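Local coordinates for protein 2-c-methyl-d-erythritol 4-phosphate cytidylyltransferase (Streptococcus pneumoniae, PDB 2VSH) that catalyses the transfer of the cytidylyl group of CTP to D-ribitol 5-phosphate, giving the activated ribitol used for teichoic acid precursors, at residues A[35-40]-A[110-115]; A[78-83]-A[91-96]; A[180-185]-A[204-209]. One frame throughout, in Å; residues are numbered along the deposited sequence. Where two conformers were deposited one is given.

Following the chain from the N terminus, helix 33-42 comes first, and contact 1 closes a loop of 69 residues by bringing 35-40 against the end of strand 108-113. Contact 2 is nested inside that loop: 78-83, ending a strand outermost within this chain, meets 91-96 only seven residues further on, most of them already in helix 86-100. Contact 3 follows in series, joining the end of helix 176-184 to the chain entering strand 208-212, outermost at the other side. All three reach one mixed sheet. Contacts 1 and 2 come within about 5 Å at their nearest atoms without touching, whereas contacts 2 and 3 meet directly, with Ile94 CG2 3.6 Å from Met180 CG.

Contact 1: residues A[35-40]-A[110-115]; sequences IHTIEK and VTHDSV
Thr37 carries this buried contact on the helical side, meeting Ser114 through its hydroxyl and His112 through its methyl. Earlier on the helix, the CB of Ile35 points away from 110-115, and its side chain packs on Leu65 and Tyr69 of helix 59-69; His36 turns to Leu28 O, which its NE2 hydrogen-bonds. At Thr37 the CB faces the strand end, and CA atoms of Thr37 and Ser114 lie 6.1 Å apart. OG1 donates to Ser114 O at a distance of 2.6 Å. It reaches that oxygen from above the carbonyl plane, 36° out of it, with a C=O...O angle of 141°. Because chi1 of -59° keeps OG1 beside its own backbone N, Ile33 O one turn back is a second hydrogen-bond partner, and the one hydroxyl proton is probably shared between two carbonyls. The same torsion sends CG2 the other way, to the edge of the His112 ring, where it sits 3.7 Å from CD2 and close to the ring plane; Asp113 O lies 3.8 Å from this methyl. NE2, next to CD2, hydrogen-bonds Arg116 O, which helps fix the ring's rotation. Further along, Lys40 NZ hydrogen-bonds Pro117 O, just beyond 110-115. Ser114 is one of the CTP-binding residues, and Asp113 pairs with Arg86, another of them, as well as with Arg116. Strand 108-113 runs between strands 3-9 and 165-175 in the central sheet, while helix 33-42 lies against helix 59-69.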
ATOM      1  N   ILE A  35     -21.485   9.723  -6.776  1.00 20.39           N
ATOM      2  CA  ILE A  35     -21.861  10.894  -7.580  1.00 21.20           C
ATOM      3  C   ILE A  35     -20.633  11.709  -8.010  1.00 21.53           C
ATOM      4  O   ILE A  35     -20.536  12.105  -9.179  1.00 21.01           O
ATOM      5  CB  ILE A  35     -22.901  11.761  -6.852  1.00 21.52           C
ATOM      6  CG1 ILE A  35     -24.247  11.015  -6.749  1.00 21.35           C
ATOM      7  CG2 ILE A  35     -23.051  13.139  -7.529  1.00 22.17           C
ATOM      8  CD1 ILE A  35     -24.871  10.575  -8.118  1.00 21.00           C
ATOM      9  N   HIS A  36     -19.717  11.943  -7.067  1.00 22.40           N
ATOM     10  CA  HIS A  36     -18.446  12.615  -7.349  1.00 23.16           C
ATOM     11  C   HIS A  36     -17.740  11.927  -8.509  1.00 22.24           C
ATOM     12  O   HIS A  36     -17.205  12.585  -9.414  1.00 23.07           O
ATOM     13  CB  HIS A  36     -17.509  12.544  -6.143  1.00 23.47           C
ATOM     14  CG  HIS A  36     -17.874  13.458  -5.024  1.00 25.62           C
ATOM     15  ND1 HIS A  36     -17.519  14.788  -5.007  1.00 28.13           N
ATOM     16  CD2 HIS A  36     -18.541  13.230  -3.869  1.00 25.24           C
ATOM     17  CE1 HIS A  36     -17.971  15.348  -3.899  1.00 30.30           C
ATOM     18  NE2 HIS A  36     -18.590  14.423  -3.190  1.00 29.19           N
ATOM     19  N   THR A  37     -17.725  10.595  -8.460  1.00 21.19           N
ATOM     20  CA  THR A  37     -17.007   9.780  -9.438  1.00 20.05           C
ATOM     21  C   THR A  37     -17.674   9.861 -10.820  1.00 20.37           C
ATOM     22  O   THR A  37     -16.999  10.060 -11.841  1.00 21.34           O
ATOM     23  CB  THR A  37     -16.931   8.292  -8.968  1.00 19.01           C
ATOM     24  OG1 THR A  37     -16.269   8.221  -7.696  1.00 18.35           O
ATOM     25  CG2 THR A  37     -16.156   7.446  -9.975  1.00 18.00           C
ATOM     26  N   ILE A  38     -18.992   9.703 -10.857  1.00 20.84           N
ATOM     27  CA  ILE A  38     -19.746   9.818 -12.119  1.00 21.63           C
ATOM     28  C   ILE A  38     -19.557  11.216 -12.741  1.00 23.72           C
ATOM     29  O   ILE A  38     -19.340  11.334 -13.953  1.00 23.49           O
ATOM     30  CB  ILE A  38     -21.239   9.512 -11.930  1.00 21.53           C
ATOM     31  CG1 ILE A  38     -21.460   8.038 -11.582  1.00 21.35           C
ATOM     32  CG2 ILE A  38     -22.026   9.859 -13.206  1.00 21.15           C
ATOM     33  CD1 ILE A  38     -22.902   7.711 -11.117  1.00 20.70           C
ATOM     34  N   GLU A  39     -19.612  12.247 -11.893  1.00 25.66           N
ATOM     35  CA  GLU A  39     -19.356  13.649 -12.281  1.00 28.69           C
ATOM     36  C   GLU A  39     -18.083  13.850 -13.091  1.00 28.50           C
ATOM     37  O   GLU A  39     -18.086  14.599 -14.052  1.00 29.75           O
ATOM     38  CB  GLU A  39     -19.271  14.558 -11.050  1.00 29.14           C
ATOM     39  CG  GLU A  39     -20.607  15.143 -10.620  1.00 32.64           C
ATOM     40  CD  GLU A  39     -20.513  15.900  -9.304  1.00 33.07           C
ATOM     41  OE1 GLU A  39     -19.379  16.141  -8.826  1.00 35.38           O
ATOM     42  OE2 GLU A  39     -21.576  16.254  -8.743  1.00 37.18           O
ATOM     43  N   LYS A  40     -17.000  13.190 -12.684  1.00 27.95           N
ATOM     44  CA  LYS A  40     -15.719  13.303 -13.372  1.00 27.32           C
ATOM     45  C   LYS A  40     -15.775  12.784 -14.804  1.00 27.04           C
ATOM     46  O   LYS A  40     -14.940  13.177 -15.619  1.00 27.23           O
ATOM     47  CB  LYS A  40     -14.606  12.565 -12.611  1.00 26.65           C
ATOM     48  CG  LYS A  40     -14.313  13.042 -11.191  1.00 27.82           C
ATOM     49  CD  LYS A  40     -13.854  14.487 -11.151  1.00 30.09           C
ATOM     50  CE  LYS A  40     -13.296  14.820  -9.794  1.00 33.16           C
ATOM     51  NZ  LYS A  40     -14.363  14.827  -8.744  1.00 34.39           N
ATOM     52  N   VAL A 110     -13.899   2.325 -20.509  1.00 17.57           N
ATOM     53  CA  VAL A 110     -13.004   2.828 -19.468  1.00 16.96           C
ATOM     54  C   VAL A 110     -13.593   2.414 -18.118  1.00 16.59           C
ATOM     55  O   VAL A 110     -14.526   3.053 -17.626  1.00 16.85           O
ATOM     56  CB  VAL A 110     -12.818   4.384 -19.557  1.00 16.64           C
ATOM     57  CG1 VAL A 110     -11.858   4.898 -18.464  1.00 17.85           C
ATOM     58  CG2 VAL A 110     -12.283   4.809 -20.929  1.00 18.62           C
ATOM     59  N   THR A 111     -13.065   1.329 -17.531  1.00 16.83           N
ATOM     60  CA  THR A 111     -13.546   0.821 -16.250  1.00 16.38           C
ATOM     61  C   THR A 111     -12.858   1.512 -15.074  1.00 16.52           C
ATOM     62  O   THR A 111     -11.665   1.811 -15.132  1.00 16.44           O
ATOM     63  CB  THR A 111     -13.407  -0.735 -16.097  1.00 17.74           C
ATOM     64  OG1 THR A 111     -12.026  -1.099 -15.953  1.00 16.64           O
ATOM     65  CG2 THR A 111     -14.036  -1.474 -17.289  1.00 17.24           C
ATOM     66  N   HIS A 112     -13.623   1.779 -14.008  1.00 15.82           N
ATOM     67  CA  HIS A 112     -13.114   2.581 -12.900  1.00 15.82           C
ATOM     68  C   HIS A 112     -13.913   2.303 -11.626  1.00 16.13           C
ATOM     69  O   HIS A 112     -15.139   2.165 -11.679  1.00 16.76           O
ATOM     70  CB  HIS A 112     -13.177   4.084 -13.264  1.00 15.08           C
ATOM     71  CG  HIS A 112     -12.540   4.982 -12.249  1.00 15.41           C
ATOM     72  ND1 HIS A 112     -11.180   4.995 -12.018  1.00 16.05           N
ATOM     73  CD2 HIS A 112     -13.078   5.885 -11.391  1.00 14.74           C
ATOM     74  CE1 HIS A 112     -10.906   5.883 -11.074  1.00 15.92           C
ATOM     75  NE2 HIS A 112     -12.041   6.425 -10.666  1.00 15.46           N
ATOM     76  N   ASP A 113     -13.215   2.218 -10.496  1.00 16.52           N
ATOM     77  CA  ASP A 113     -13.841   2.009  -9.176  1.00 17.25           C
ATOM     78  C   ASP A 113     -14.754   3.171  -8.812  1.00 16.96           C
ATOM     79  O   ASP A 113     -14.340   4.322  -8.921  1.00 16.33           O
ATOM     80  CB  ASP A 113     -12.766   1.939  -8.087  1.00 17.44           C
ATOM     81  CG  ASP A 113     -11.878   0.715  -8.195  1.00 19.25           C
ATOM     82  OD1 ASP A 113     -12.337  -0.336  -8.692  1.00 21.12           O
ATOM     83  OD2 ASP A 113     -10.714   0.805  -7.760  1.00 19.02           O
ATOM     84  N   SER A 114     -15.953   2.878  -8.304  1.00 17.25           N
ATOM     85  CA  SER A 114     -16.858   3.934  -7.813  1.00 17.06           C
ATOM     86  C   SER A 114     -16.262   4.744  -6.674  1.00 17.15           C
ATOM     87  O   SER A 114     -16.573   5.925  -6.537  1.00 17.10           O
ATOM     88  CB  SER A 114     -18.190   3.356  -7.348  1.00 17.10           C
ATOM     89  OG  SER A 114     -17.964   2.491  -6.257  1.00 18.36           O
ATOM     90  N   VAL A 115     -15.427   4.098  -5.855  1.00 17.53           N
ATOM     91  CA  VAL A 115     -14.835   4.740  -4.667  1.00 18.29           C
ATOM     92  C   VAL A 115     -13.490   5.419  -4.928  1.00 18.15           C
ATOM     93  O   VAL A 115     -12.709   5.689  -4.003  1.00 19.87           O
ATOM     94  CB  VAL A 115     -14.709   3.764  -3.486  1.00 19.15           C
ATOM     95  CG1 VAL A 115     -16.096   3.441  -2.915  1.00 18.29           C
ATOM     96  CG2 VAL A 115     -13.917   2.488  -3.904  1.00 18.77           C
TER

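Contact 2: residues A[78-83]-A[91-96]; sequences IITKGG and KNIIEA
Asn92 makes the polar link, its ND2 donating to Lys81 O at 2.8 Å with an N-H...O angle of 138°. The bond is therefore bent, and the amide nitrogen stands above the carbonyl plane. Gly82 O is 3.1 Å from the same ND2. A chi1 of -80° sets Asn92 CG beside its backbone N, which lets ND2 reach Lys81 O while CB also lies against that oxygen. The other end of the amide is held from within the helix: Lys91 NZ donates to Asn92 OD1 at 3.0 Å, almost straight down the C=O bond, and forms a salt bridge with Glu95 OE2. Strand 77-81 and helix 86-100 open a beta-alpha-beta crossover to strand 108-113 in the nucleotide-binding GT-A-type fold; the axes of segments 78-81 and 91-96 pass 8.3 Å apart, with 130° between their N-to-C directions. The joining loop holds Gly83, the first of seven consecutive CTP-binding residues, whose N is bonded to Ser89 OG. Van der Waals contact makes up the rest. Ala96 CB rests 3.9 Å from both CG2 and OG1 of Thr80, and Ile93 CG1 approaches Thr80 CG2 at 4.4 Å. Val51 of the adjacent strand 50-54 touches Thr80, Ile93 and Ala96.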
ATOM      1  N   ILE A  78     -26.461   4.967 -17.392  1.00 24.12           N
ATOM      2  CA  ILE A  78     -27.199   3.704 -17.325  1.00 24.50           C
ATOM      3  C   ILE A  78     -26.783   2.999 -16.041  1.00 23.80           C
ATOM      4  O   ILE A  78     -25.609   2.687 -15.857  1.00 22.36           O
ATOM      5  CB  ILE A  78     -26.946   2.792 -18.580  1.00 24.70           C
ATOM      6  CG1 ILE A  78     -27.520   3.440 -19.847  1.00 26.34           C
ATOM      7  CG2 ILE A  78     -27.549   1.406 -18.385  1.00 24.78           C
ATOM      8  CD1 ILE A  78     -26.998   2.834 -21.181  1.00 25.65           C
ATOM      9  N   ILE A  79     -27.745   2.805 -15.138  1.00 23.96           N
ATOM     10  CA  ILE A  79     -27.555   1.941 -13.969  1.00 24.01           C
ATOM     11  C   ILE A  79     -27.918   0.501 -14.329  1.00 24.27           C
ATOM     12  O   ILE A  79     -29.001   0.242 -14.865  1.00 24.57           O
ATOM     13  CB  ILE A  79     -28.403   2.403 -12.744  1.00 24.66           C
ATOM     14  CG1 ILE A  79     -28.211   3.906 -12.468  1.00 24.49           C
ATOM     15  CG2 ILE A  79     -28.050   1.571 -11.490  1.00 25.24           C
ATOM     16  CD1 ILE A  79     -26.770   4.330 -12.066  1.00 21.87           C
ATOM     17  N   THR A  80     -27.018  -0.434 -14.038  1.00 23.60           N
ATOM     18  CA  THR A  80     -27.289  -1.854 -14.302  1.00 24.62           C
ATOM     19  C   THR A  80     -26.833  -2.734 -13.139  1.00 25.05           C
ATOM     20  O   THR A  80     -26.023  -2.308 -12.310  1.00 24.79           O
ATOM     21  CB  THR A  80     -26.703  -2.328 -15.672  1.00 24.86           C
ATOM     22  OG1 THR A  80     -27.304  -3.573 -16.058  1.00 25.37           O
ATOM     23  CG2 THR A  80     -25.172  -2.468 -15.625  1.00 23.65           C
ATOM     24  N   LYS A  81     -27.394  -3.937 -13.058  1.00 25.84           N
ATOM     25  CA  LYS A  81     -27.027  -4.887 -12.024  1.00 27.19           C
ATOM     26  C   LYS A  81     -25.601  -5.392 -12.216  1.00 26.59           C
ATOM     27  O   LYS A  81     -25.273  -5.953 -13.260  1.00 26.29           O
ATOM     28  CB  LYS A  81     -28.011  -6.057 -11.997  1.00 28.64           C
ATOM     29  CG  LYS A  81     -27.827  -6.991 -10.823  1.00 30.68           C
ATOM     30  CD  LYS A  81     -28.891  -8.071 -10.806  1.00 33.36           C
ATOM     31  CE  LYS A  81     -28.544  -9.140  -9.777  1.00 37.57           C
ATOM     32  NZ  LYS A  81     -29.600 -10.186  -9.653  1.00 40.57           N
ATOM     33  N   GLY A  82     -24.760  -5.162 -11.210  1.00 26.35           N
ATOM     34  CA  GLY A  82     -23.407  -5.706 -11.189  1.00 26.73           C
ATOM     35  C   GLY A  82     -23.399  -7.182 -10.797  1.00 28.62           C
ATOM     36  O   GLY A  82     -24.448  -7.828 -10.704  1.00 29.81           O
ATOM     37  N   GLY A  83     -22.208  -7.718 -10.572  1.00 28.86           N
ATOM     38  CA  GLY A  83     -22.056  -9.131 -10.265  1.00 31.18           C
ATOM     39  C   GLY A  83     -21.356  -9.350  -8.945  1.00 32.18           C
ATOM     40  O   GLY A  83     -21.059  -8.392  -8.226  1.00 31.13           O
ATOM     41  N   LYS A  91     -18.368  -7.642 -17.127  1.00 21.39           N
ATOM     42  CA  LYS A  91     -19.163  -8.370 -18.117  1.00 22.92           C
ATOM     43  C   LYS A  91     -20.597  -7.823 -18.158  1.00 22.71           C
ATOM     44  O   LYS A  91     -21.134  -7.565 -19.227  1.00 23.19           O
ATOM     45  CB  LYS A  91     -19.146  -9.873 -17.832  1.00 24.28           C
ATOM     46  CG  LYS A  91     -20.210 -10.684 -18.612  1.00 25.79           C
ATOM     47  CD  LYS A  91     -20.389 -12.074 -18.050  1.00 29.17           C
ATOM     48  CE  LYS A  91     -21.245 -12.085 -16.752  1.00 33.99           C
ATOM     49  NZ  LYS A  91     -22.737 -12.061 -16.948  1.00 34.54           N
ATOM     50  N   ASN A  92     -21.195  -7.623 -16.983  1.00 22.98           N
ATOM     51  CA  ASN A  92     -22.559  -7.110 -16.886  1.00 22.85           C
ATOM     52  C   ASN A  92     -22.684  -5.727 -17.509  1.00 21.96           C
ATOM     53  O   ASN A  92     -23.652  -5.448 -18.230  1.00 22.81           O
ATOM     54  CB  ASN A  92     -23.004  -7.069 -15.430  1.00 23.23           C
ATOM     55  CG  ASN A  92     -23.442  -8.406 -14.926  1.00 24.87           C
ATOM     56  OD1 ASN A  92     -23.288  -9.417 -15.599  1.00 24.69           O
ATOM     57  ND2 ASN A  92     -24.000  -8.426 -13.737  1.00 25.61           N
ATOM     58  N   ILE A  93     -21.689  -4.885 -17.242  1.00 20.77           N
ATOM     59  CA  ILE A  93     -21.575  -3.547 -17.841  1.00 20.39           C
ATOM     60  C   ILE A  93     -21.507  -3.629 -19.372  1.00 20.97           C
ATOM     61  O   ILE A  93     -22.232  -2.905 -20.074  1.00 20.89           O
ATOM     62  CB  ILE A  93     -20.375  -2.751 -17.215  1.00 19.85           C
ATOM     63  CG1 ILE A  93     -20.762  -2.279 -15.806  1.00 18.89           C
ATOM     64  CG2 ILE A  93     -19.970  -1.539 -18.080  1.00 20.18           C
ATOM     65  CD1 ILE A  93     -19.588  -1.820 -14.916  1.00 18.10           C
ATOM     66  N   ILE A  94     -20.662  -4.535 -19.875  1.00 21.26           N
ATOM     67  CA  ILE A  94     -20.477  -4.684 -21.314  0.50 21.39           C
ATOM     68  C   ILE A  94     -21.789  -5.155 -21.958  1.00 23.02           C
ATOM     69  O   ILE A  94     -22.156  -4.688 -23.042  1.00 23.27           O
ATOM     70  CB  ILE A  94     -19.292  -5.618 -21.630  0.50 21.99           C
ATOM     71  CG1 ILE A  94     -17.968  -4.939 -21.237  0.50 19.77           C
ATOM     72  CG2 ILE A  94     -19.287  -6.029 -23.107  0.50 22.83           C
ATOM     73  CD1 ILE A  94     -16.757  -5.857 -21.258  0.50 19.61           C
ATOM     74  N   GLU A  95     -22.501  -6.048 -21.271  1.00 23.94           N
ATOM     75  CA  GLU A  95     -23.805  -6.525 -21.743  1.00 25.80           C
ATOM     76  C   GLU A  95     -24.821  -5.384 -21.857  1.00 25.56           C
ATOM     77  O   GLU A  95     -25.553  -5.303 -22.848  1.00 27.18           O
ATOM     78  CB  GLU A  95     -24.332  -7.672 -20.865  1.00 26.39           C
ATOM     79  CG  GLU A  95     -23.574  -8.980 -21.092  1.00 28.06           C
ATOM     80  CD  GLU A  95     -24.003 -10.108 -20.170  1.00 29.84           C
ATOM     81  OE1 GLU A  95     -23.807 -11.263 -20.560  1.00 32.66           O
ATOM     82  OE2 GLU A  95     -24.533  -9.851 -19.060  1.00 34.34           O
ATOM     83  N   ALA A  96     -24.859  -4.515 -20.848  1.00 24.29           N
ATOM     84  CA  ALA A  96     -25.733  -3.331 -20.846  1.00 24.12           C
ATOM     85  C   ALA A  96     -25.379  -2.372 -21.991  1.00 23.50           C
ATOM     86  O   ALA A  96     -26.258  -1.833 -22.662  1.00 24.49           O
ATOM     87  CB  ALA A  96     -25.645  -2.613 -19.505  1.00 22.52           C
TER

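Contact 3: residues A[180-185]-A[204-209]; sequences MDLYGS and KGKDVA
A Schellman motif ends helix 197-203, with Gly205 at positive phi, and the lysines flanking that glycine make the contact: Lys204 meets Leu182 in the last turn of helix 176-184 and Ser185 just beyond it, and Lys206 meets Leu182. The capping bonds of the Schellman motif run from Lys206 N to Phe201 O and from Gly205 N to Val202 O. Leu182 provides the apolar part: CD2 sits 3.8 Å from Lys204 CG and 4.1 Å from Lys206 CE, so the methyl touches both lysine chains. Lys204 runs past the leucine in the opposite direction, and its bend at chi2 (-66°) carries the remaining chain on to Ser185, where NZ donates to OG at 3.1 Å. That hydroxyl in turn donates to Leu182 O at 2.7 Å. The same carbonyl also takes Ser185 N at 3.2 Å, both donors arriving from one face of its plane. Just beyond, strand 208-212 pairs with 136-142, and Val208 makes backbone hydrogen bonds to the second subunit. Ser185 OG thus relays a chain of bonds from the ammonium group to a carbonyl in the last turn of a helix, where the positive charge probably offsets the partial negative charge of the C-terminal carbonyls.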
ATOM      1  N   MET A 180     -14.641  -9.617 -23.254  1.00 21.20           N
ATOM      2  CA  MET A 180     -15.591 -10.731 -23.318  1.00 22.02           C
ATOM      3  C   MET A 180     -14.965 -12.025 -23.808  1.00 23.66           C
ATOM      4  O   MET A 180     -15.129 -13.067 -23.177  1.00 24.32           O
ATOM      5  CB  MET A 180     -16.825 -10.380 -24.158  1.00 22.40           C
ATOM      6  CG  MET A 180     -17.607  -9.202 -23.598  1.00 21.29           C
ATOM      7  SD  MET A 180     -18.426  -9.541 -22.017  1.00 23.38           S
ATOM      8  CE  MET A 180     -19.979 -10.229 -22.600  1.00 23.23           C
ATOM      9  N   ASP A 181     -14.250 -11.958 -24.932  1.00 24.49           N
ATOM     10  CA  ASP A 181     -13.570 -13.121 -25.474  1.00 26.38           C
ATOM     11  C   ASP A 181     -12.588 -13.785 -24.495  1.00 25.73           C
ATOM     12  O   ASP A 181     -12.622 -14.997 -24.311  1.00 25.75           O
ATOM     13  CB  ASP A 181     -12.878 -12.756 -26.795  1.00 27.31           C
ATOM     14  CG  ASP A 181     -13.874 -12.451 -27.906  1.00 30.19           C
ATOM     15  OD1 ASP A 181     -15.065 -12.806 -27.739  1.00 33.06           O
ATOM     16  OD2 ASP A 181     -13.479 -11.866 -28.939  1.00 32.43           O
ATOM     17  N   LEU A 182     -11.724 -12.990 -23.871  1.00 25.14           N
ATOM     18  CA  LEU A 182     -10.705 -13.527 -22.968  1.00 25.53           C
ATOM     19  C   LEU A 182     -11.294 -14.051 -21.662  1.00 25.68           C
ATOM     20  O   LEU A 182     -10.917 -15.120 -21.192  1.00 26.23           O
ATOM     21  CB  LEU A 182      -9.659 -12.460 -22.655  1.00 24.44           C
ATOM     22  CG  LEU A 182      -8.779 -11.998 -23.806  1.00 25.02           C
ATOM     23  CD1 LEU A 182      -7.786 -11.019 -23.242  1.00 24.77           C
ATOM     24  CD2 LEU A 182      -8.075 -13.193 -24.490  1.00 26.56           C
ATOM     25  N   TYR A 183     -12.201 -13.273 -21.072  1.00 25.32           N
ATOM     26  CA  TYR A 183     -12.877 -13.667 -19.840  1.00 25.04           C
ATOM     27  C   TYR A 183     -13.697 -14.922 -20.050  1.00 25.94           C
ATOM     28  O   TYR A 183     -13.740 -15.790 -19.177  1.00 26.64           O
ATOM     29  CB  TYR A 183     -13.768 -12.526 -19.368  1.00 24.97           C
ATOM     30  CG  TYR A 183     -14.532 -12.789 -18.088  1.00 25.16           C
ATOM     31  CD1 TYR A 183     -13.875 -12.865 -16.863  1.00 24.35           C
ATOM     32  CD2 TYR A 183     -15.917 -12.940 -18.104  1.00 25.36           C
ATOM     33  CE1 TYR A 183     -14.580 -13.094 -15.688  1.00 24.36           C
ATOM     34  CE2 TYR A 183     -16.630 -13.164 -16.923  1.00 25.80           C
ATOM     35  CZ  TYR A 183     -15.956 -13.243 -15.731  1.00 24.71           C
ATOM     36  OH  TYR A 183     -16.665 -13.465 -14.569  1.00 26.62           O
ATOM     37  N   GLY A 184     -14.334 -15.016 -21.223  1.00 26.47           N
ATOM     38  CA  GLY A 184     -15.164 -16.154 -21.581  1.00 26.83           C
ATOM     39  C   GLY A 184     -14.392 -17.448 -21.698  1.00 27.54           C
ATOM     40  O   GLY A 184     -14.976 -18.516 -21.602  1.00 27.71           O
ATOM     41  N   SER A 185     -13.077 -17.347 -21.907  1.00 28.21           N
ATOM     42  CA  SER A 185     -12.220 -18.518 -22.107  1.00 29.42           C
ATOM     43  C   SER A 185     -11.718 -19.112 -20.788  1.00 29.17           C
ATOM     44  O   SER A 185     -10.945 -20.074 -20.797  1.00 30.52           O
ATOM     45  CB  SER A 185     -11.025 -18.155 -22.995  1.00 30.20           C
ATOM     46  OG  SER A 185     -10.050 -17.452 -22.237  1.00 30.05           O
ATOM     47  N   LYS A 204      -2.833 -13.771 -20.946  1.00 29.88           N
ATOM     48  CA  LYS A 204      -3.125 -14.183 -22.319  1.00 30.63           C
ATOM     49  C   LYS A 204      -2.139 -13.626 -23.334  1.00 31.75           C
ATOM     50  O   LYS A 204      -2.371 -13.717 -24.541  1.00 32.11           O
ATOM     51  CB  LYS A 204      -4.560 -13.799 -22.697  1.00 30.52           C
ATOM     52  CG  LYS A 204      -5.632 -14.542 -21.912  1.00 30.44           C
ATOM     53  CD  LYS A 204      -5.636 -16.037 -22.231  1.00 34.78           C
ATOM     54  CE  LYS A 204      -6.808 -16.751 -21.568  1.00 35.49           C
ATOM     55  NZ  LYS A 204      -7.060 -18.090 -22.200  1.00 39.04           N
ATOM     56  N   GLY A 205      -1.032 -13.065 -22.845  1.00 31.54           N
ATOM     57  CA  GLY A 205       0.047 -12.597 -23.706  1.00 32.06           C
ATOM     58  C   GLY A 205      -0.249 -11.305 -24.447  1.00 31.53           C
ATOM     59  O   GLY A 205       0.345 -11.045 -25.504  1.00 32.43           O
ATOM     60  N   LYS A 206      -1.150 -10.492 -23.898  1.00 29.60           N
ATOM     61  CA  LYS A 206      -1.558  -9.238 -24.545  1.00 29.23           C
ATOM     62  C   LYS A 206      -0.709  -8.030 -24.093  1.00 28.86           C
ATOM     63  O   LYS A 206       0.019  -8.105 -23.097  1.00 28.15           O
ATOM     64  CB  LYS A 206      -3.052  -8.958 -24.320  1.00 28.04           C
ATOM     65  CG  LYS A 206      -4.005 -10.109 -24.677  1.00 28.88           C
ATOM     66  CD  LYS A 206      -3.983 -10.444 -26.170  1.00 28.94           C
ATOM     67  CE  LYS A 206      -4.941 -11.581 -26.517  1.00 28.59           C
ATOM     68  NZ  LYS A 206      -4.910 -11.886 -27.992  1.00 31.27           N
ATOM     69  N   ASP A 207      -0.823  -6.929 -24.845  1.00 28.64           N
ATOM     70  CA  ASP A 207      -0.060  -5.705 -24.623  1.00 28.45           C
ATOM     71  C   ASP A 207      -0.846  -4.711 -23.749  1.00 26.95           C
ATOM     72  O   ASP A 207      -1.776  -4.056 -24.225  1.00 26.03           O
ATOM     73  CB  ASP A 207       0.296  -5.082 -25.980  1.00 29.87           C
ATOM     74  CG  ASP A 207       1.041  -3.744 -25.854  1.00 31.60           C
ATOM     75  OD1 ASP A 207       0.921  -2.909 -26.777  1.00 31.21           O
ATOM     76  OD2 ASP A 207       1.748  -3.526 -24.846  1.00 33.50           O
ATOM     77  N   VAL A 208      -0.470  -4.626 -22.472  1.00 25.83           N
ATOM     78  CA  VAL A 208      -1.130  -3.741 -21.521  1.00 24.18           C
ATOM     79  C   VAL A 208      -0.194  -2.571 -21.177  1.00 24.59           C
ATOM     80  O   VAL A 208       0.786  -2.737 -20.440  1.00 23.88           O
ATOM     81  CB  VAL A 208      -1.584  -4.471 -20.225  1.00 23.36           C
ATOM     82  CG1 VAL A 208      -2.496  -3.571 -19.391  1.00 22.40           C
ATOM     83  CG2 VAL A 208      -2.304  -5.797 -20.538  1.00 23.16           C
ATOM     84  N   ALA A 209      -0.513  -1.401 -21.730  1.00 23.85           N
ATOM     85  CA  ALA A 209       0.255  -0.177 -21.510  1.00 24.36           C
ATOM     86  C   ALA A 209       0.014   0.375 -20.113  1.00 24.08           C
ATOM     87  O   ALA A 209      -1.059   0.164 -19.529  1.00 22.81           O
ATOM     88  CB  ALA A 209      -0.142   0.870 -22.536  1.00 24.54           C
TER